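PDB 3NTN: UspA1 from Moraxella catarrhalis, which is a trimeric autotransporter adhesin of the outer membrane, linked to binding of fibronectin and the host receptor CEACAM1. Local coordinates for residues 94-106 and 110-123. Numbering follows the deposited sequence. Where two conformers were deposited one is given.
Sequences GQQNVFILGSNTD and AQNGSVLLGHNTAG
With CG beside the backbone N (chi1 -60°), N112 turns its amide oxygen onto the preceding coil, and L116, whose CG takes the same course, sends CD2 toward T105. Both illustrate how successive turns of a YadA-like left-handed parallel beta-roll are matched, each coil of the adhesin head lying on the one before. Strands 99-101 and 115-117 run parallel, 5° apart, with their axes 4.8 Å from each other. The ladder alternates in the parallel manner: F99 N donates to S114 O, L116 N returns to F99 O at 2.9 Å, L101 N reaches L116 O, and G118 N closes on L101 O.

Side chains are sorted by face. I100 and L116 point into the roll, where V98 CG1 lies 4.3 Å from L116 CD1, and L116 CD2 meets T105 CB at 3.7 Å. F99, L101, V115 and L117 point the other way, toward the trimer axis; L101 and L117 each pack on their own counterparts in neighbouring subunits.

The turns are matched too. At one end, N112 OD1 accepts Q96 N at 2.7 Å, the donor standing above the carbonyl plane, while the amide planes of Q96 and N112 are almost perpendicular. Q95 NE2 gives a second link to A110 O at 3.0 Å, and also bonds T107 of the intervening loop. At the other end, N120 N donates to S103 O at 2.9 Å, joining the two turns through their backbones. On the returning limb, D106 N binds T121 O, G123 N answers with an almost straight bond to D106 O (178° at the hydrogen), and one water donates to both D106 O and G123 O, the latter at 2.9 Å.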
loop_
_atom_site.group_PDB
_atom_site.type_symbol
_atom_site.label_atom_id
_atom_site.label_comp_id
_atom_site.label_asym_id
_atom_site.label_seq_id
_atom_site.Cartn_x
_atom_site.Cartn_y
_atom_site.Cartn_z
ATOM N N GLY B 94 1.230 1.090 23.779
ATOM C CA GLY B 94 2.649 0.911 23.373
ATOM C C GLY B 94 2.884 0.390 21.936
ATOM O O GLY B 94 3.990 -0.102 21.610
ATOM N N GLN B 95 1.846 0.479 21.099
ATOM C CA GLN B 95 1.953 0.377 19.658
ATOM C C GLN B 95 1.423 1.687 19.138
ATOM O O GLN B 95 0.219 1.847 19.047
ATOM C CB GLN B 95 1.083 -0.754 19.101
ATOM C CG GLN B 95 1.697 -2.098 19.260
ATOM C CD GLN B 95 0.824 -3.232 18.781
ATOM O OE1 GLN B 95 -0.359 -3.340 19.153
ATOM N NE2 GLN B 95 1.420 -4.130 17.988
ATOM N N GLN B 96 2.313 2.610 18.782
ATOM C CA GLN B 96 1.946 3.961 18.436
ATOM C C GLN B 96 2.037 4.149 16.938
ATOM O O GLN B 96 2.833 3.508 16.285
ATOM C CB GLN B 96 2.869 4.951 19.151
ATOM C CG GLN B 96 2.855 4.783 20.656
ATOM C CD GLN B 96 3.891 5.624 21.351
ATOM O OE1 GLN B 96 3.697 6.838 21.539
ATOM N NE2 GLN B 96 5.013 4.992 21.742
ATOM N N ASN B 97 1.200 5.015 16.383
ATOM C CA ASN B 97 1.278 5.365 14.959
ATOM C C ASN B 97 1.051 4.212 14.024
ATOM O O ASN B 97 1.747 4.068 13.018
ATOM C CB ASN B 97 2.607 6.058 14.624
ATOM C CG ASN B 97 2.736 7.381 15.308
ATOM O OD1 ASN B 97 3.492 7.504 16.242
ATOM N ND2 ASN B 97 1.964 8.379 14.865
ATOM N N VAL B 98 0.069 3.389 14.362
ATOM C CA VAL B 98 -0.198 2.218 13.576
ATOM C C VAL B 98 -1.522 2.428 12.851
ATOM O O VAL B 98 -2.453 2.975 13.424
ATOM C CB VAL B 98 -0.210 0.993 14.443
ATOM C CG1 VAL B 98 -0.722 -0.234 13.652
ATOM C CG2 VAL B 98 1.188 0.778 15.092
ATOM N N PHE B 99 -1.558 2.086 11.557
ATOM C CA PHE B 99 -2.713 2.383 10.700
ATOM C C PHE B 99 -3.194 1.131 10.053
ATOM O O PHE B 99 -2.417 0.480 9.381
ATOM C CB PHE B 99 -2.342 3.438 9.652
ATOM C CG PHE B 99 -1.814 4.730 10.284
ATOM C CD1 PHE B 99 -2.699 5.774 10.631
ATOM C CD2 PHE B 99 -0.454 4.861 10.613
ATOM C CE1 PHE B 99 -2.238 6.936 11.247
ATOM C CE2 PHE B 99 0.038 6.033 11.239
ATOM C CZ PHE B 99 -0.862 7.062 11.579
ATOM N N ILE B 100 -4.487 0.833 10.236
ATOM C CA ILE B 100 -5.101 -0.369 9.697
ATOM C C ILE B 100 -6.300 -0.043 8.812
ATOM O O ILE B 100 -7.230 0.625 9.215
ATOM C CB ILE B 100 -5.581 -1.294 10.860
ATOM C CG1 ILE B 100 -4.396 -1.599 11.822
ATOM C CG2 ILE B 100 -6.174 -2.563 10.286
ATOM C CD1 ILE B 100 -4.802 -2.325 13.113
ATOM N N LEU B 101 -6.274 -0.505 7.568
ATOM C CA LEU B 101 -7.478 -0.459 6.745
ATOM C C LEU B 101 -7.650 -1.905 6.301
ATOM O O LEU B 101 -6.910 -2.368 5.443
ATOM C CB LEU B 101 -7.298 0.518 5.553
ATOM C CG LEU B 101 -8.452 0.596 4.533
ATOM C CD1 LEU B 101 -9.721 1.132 5.172
ATOM C CD2 LEU B 101 -8.077 1.418 3.314
ATOM N N GLY B 102 -8.553 -2.635 6.946
ATOM C CA GLY B 102 -8.513 -4.085 6.897
ATOM C C GLY B 102 -9.464 -4.711 7.893
ATOM O O GLY B 102 -10.234 -3.997 8.578
ATOM N N SER B 103 -9.428 -6.037 7.980
ATOM C CA SER B 103 -10.267 -6.798 8.877
ATOM C C SER B 103 -9.499 -8.009 9.371
ATOM O O SER B 103 -8.579 -8.474 8.710
ATOM C CB SER B 103 -11.524 -7.263 8.162
ATOM O OG SER B 103 -11.207 -7.871 6.930
ATOM N N ASN B 104 -9.832 -8.461 10.582
ATOM C CA ASN B 104 -9.301 -9.692 11.124
ATOM C C ASN B 104 -7.788 -9.712 11.060
ATOM O O ASN B 104 -7.199 -10.745 10.725
ATOM C CB ASN B 104 -9.908 -10.919 10.400
ATOM C CG ASN B 104 -11.410 -11.080 10.679
ATOM O OD1 ASN B 104 -12.211 -10.346 10.139
ATOM N ND2 ASN B 104 -11.785 -12.051 11.509
ATOM N N THR B 105 -7.173 -8.567 11.376
ATOM C CA THR B 105 -5.719 -8.449 11.337
ATOM C C THR B 105 -5.035 -9.007 12.617
ATOM O O THR B 105 -5.692 -9.435 13.573
ATOM C CB THR B 105 -5.258 -6.990 11.040
ATOM O OG1 THR B 105 -5.834 -6.164 12.022
ATOM C CG2 THR B 105 -5.783 -6.436 9.651
ATOM N N ASP B 106 -3.694 -9.053 12.586
ATOM C CA ASP B 106 -2.882 -9.536 13.706
ATOM C C ASP B 106 -1.771 -8.531 13.842
ATOM O O ASP B 106 -0.913 -8.392 12.944
ATOM C CB ASP B 106 -2.343 -10.932 13.407
ATOM C CG ASP B 106 -1.316 -11.445 14.444
ATOM O OD1 ASP B 106 -1.392 -11.084 15.646
ATOM O OD2 ASP B 106 -0.428 -12.257 14.047
ATOM N N ALA B 110 3.587 -6.331 14.931
ATOM C CA ALA B 110 3.613 -5.007 14.342
ATOM C C ALA B 110 4.359 -4.053 15.271
ATOM O O ALA B 110 4.031 -3.974 16.451
ATOM C CB ALA B 110 2.226 -4.554 14.164
ATOM N N GLN B 111 5.362 -3.341 14.766
ATOM C CA GLN B 111 5.971 -2.246 15.542
ATOM C C GLN B 111 5.347 -0.868 15.253
ATOM O O GLN B 111 4.593 -0.673 14.292
ATOM C CB GLN B 111 7.480 -2.156 15.285
ATOM C CG GLN B 111 8.304 -3.410 15.556
ATOM C CD GLN B 111 9.539 -3.452 14.645
ATOM O OE1 GLN B 111 9.436 -3.288 13.409
ATOM N NE2 GLN B 111 10.721 -3.633 15.255
ATOM N N ASN B 112 5.689 0.092 16.093
ATOM C CA ASN B 112 5.320 1.497 15.883
ATOM C C ASN B 112 5.529 1.908 14.418
ATOM O O ASN B 112 6.565 1.624 13.844
ATOM C CB ASN B 112 6.117 2.411 16.820
ATOM C CG ASN B 112 5.878 2.099 18.283
ATOM O OD1 ASN B 112 4.791 1.656 18.675
ATOM N ND2 ASN B 112 6.874 2.342 19.100
ATOM N N GLY B 113 4.521 2.542 13.822
ATOM C CA GLY B 113 4.643 3.038 12.464
ATOM C C GLY B 113 4.188 2.020 11.429
ATOM O O GLY B 113 4.346 2.235 10.257
ATOM N N SER B 114 3.644 0.892 11.834
ATOM C CA SER B 114 3.268 -0.110 10.853
ATOM C C SER B 114 1.993 0.303 10.118
ATOM O O SER B 114 1.128 0.955 10.699
ATOM C CB SER B 114 3.011 -1.423 11.561
ATOM O OG SER B 114 4.263 -1.995 11.931
ATOM N N VAL B 115 1.831 -0.184 8.891
ATOM C CA VAL B 115 0.576 -0.062 8.170
ATOM C C VAL B 115 0.114 -1.487 7.841
ATOM O O VAL B 115 0.882 -2.285 7.342
ATOM C CB VAL B 115 0.711 0.868 6.899
ATOM C CG1 VAL B 115 -0.609 1.043 6.136
ATOM C CG2 VAL B 115 1.252 2.254 7.299
ATOM N N LEU B 116 -1.132 -1.824 8.157
ATOM C CA LEU B 116 -1.728 -3.067 7.730
ATOM C C LEU B 116 -2.874 -2.794 6.739
ATOM O O LEU B 116 -3.782 -1.973 7.020
ATOM C CB LEU B 116 -2.239 -3.843 8.938
ATOM C CG LEU B 116 -1.215 -4.505 9.885
ATOM C CD1 LEU B 116 -0.495 -3.474 10.816
ATOM C CD2 LEU B 116 -1.901 -5.520 10.772
ATOM N N LEU B 117 -2.832 -3.458 5.577
ATOM C CA LEU B 117 -3.889 -3.287 4.615
ATOM C C LEU B 117 -4.567 -4.606 4.340
ATOM O O LEU B 117 -3.892 -5.575 4.111
ATOM C CB LEU B 117 -3.304 -2.763 3.299
ATOM C CG LEU B 117 -2.564 -1.403 3.335
ATOM C CD1 LEU B 117 -2.009 -1.147 1.986
ATOM C CD2 LEU B 117 -3.566 -0.247 3.748
ATOM N N GLY B 118 -5.905 -4.649 4.316
ATOM C CA GLY B 118 -6.640 -5.874 3.910
ATOM C C GLY B 118 -7.052 -6.869 4.981
ATOM O O GLY B 118 -6.613 -6.786 6.106
ATOM N N HIS B 119 -7.870 -7.824 4.558
ATOM C CA HIS B 119 -8.415 -8.913 5.379
ATOM C C HIS B 119 -7.364 -9.991 5.673
ATOM O O HIS B 119 -6.639 -10.436 4.761
ATOM C CB HIS B 119 -9.638 -9.522 4.642
ATOM C CG HIS B 119 -10.238 -10.714 5.317
ATOM N ND1 HIS B 119 -10.349 -11.942 4.695
ATOM C CD2 HIS B 119 -10.776 -10.866 6.549
ATOM C CE1 HIS B 119 -10.926 -12.800 5.522
ATOM N NE2 HIS B 119 -11.192 -12.170 6.654
ATOM N N ASN B 120 -7.313 -10.427 6.933
ATOM C CA ASN B 120 -6.345 -11.410 7.412
ATOM C C ASN B 120 -4.897 -10.913 7.345
ATOM O O ASN B 120 -3.950 -11.679 7.249
ATOM C CB ASN B 120 -6.435 -12.711 6.614
ATOM C CG ASN B 120 -7.662 -13.471 6.882
ATOM O OD1 ASN B 120 -8.266 -13.346 7.936
ATOM N ND2 ASN B 120 -8.051 -14.310 5.921
ATOM N N THR B 121 -4.701 -9.621 7.373
ATOM C CA THR B 121 -3.355 -9.089 7.245
ATOM C C THR B 121 -2.569 -9.155 8.571
ATOM O O THR B 121 -3.106 -8.816 9.610
ATOM C CB THR B 121 -3.408 -7.690 6.615
ATOM O OG1 THR B 121 -3.747 -7.857 5.225
ATOM C CG2 THR B 121 -2.051 -6.979 6.692
ATOM N N ALA B 122 -1.313 -9.613 8.536
ATOM C CA ALA B 122 -0.476 -9.576 9.741
ATOM C C ALA B 122 0.661 -8.538 9.728
ATOM O O ALA B 122 1.298 -8.309 8.694
ATOM C CB ALA B 122 0.077 -10.984 10.073
ATOM N N GLY B 123 0.897 -7.929 10.904
ATOM C CA GLY B 123 2.033 -7.046 11.157
ATOM C C GLY B 123 3.313 -7.866 11.200
ATOM O O GLY B 123 3.312 -9.065 11.555
HETATM O O HOH W 1 1.649 -9.653 13.808
#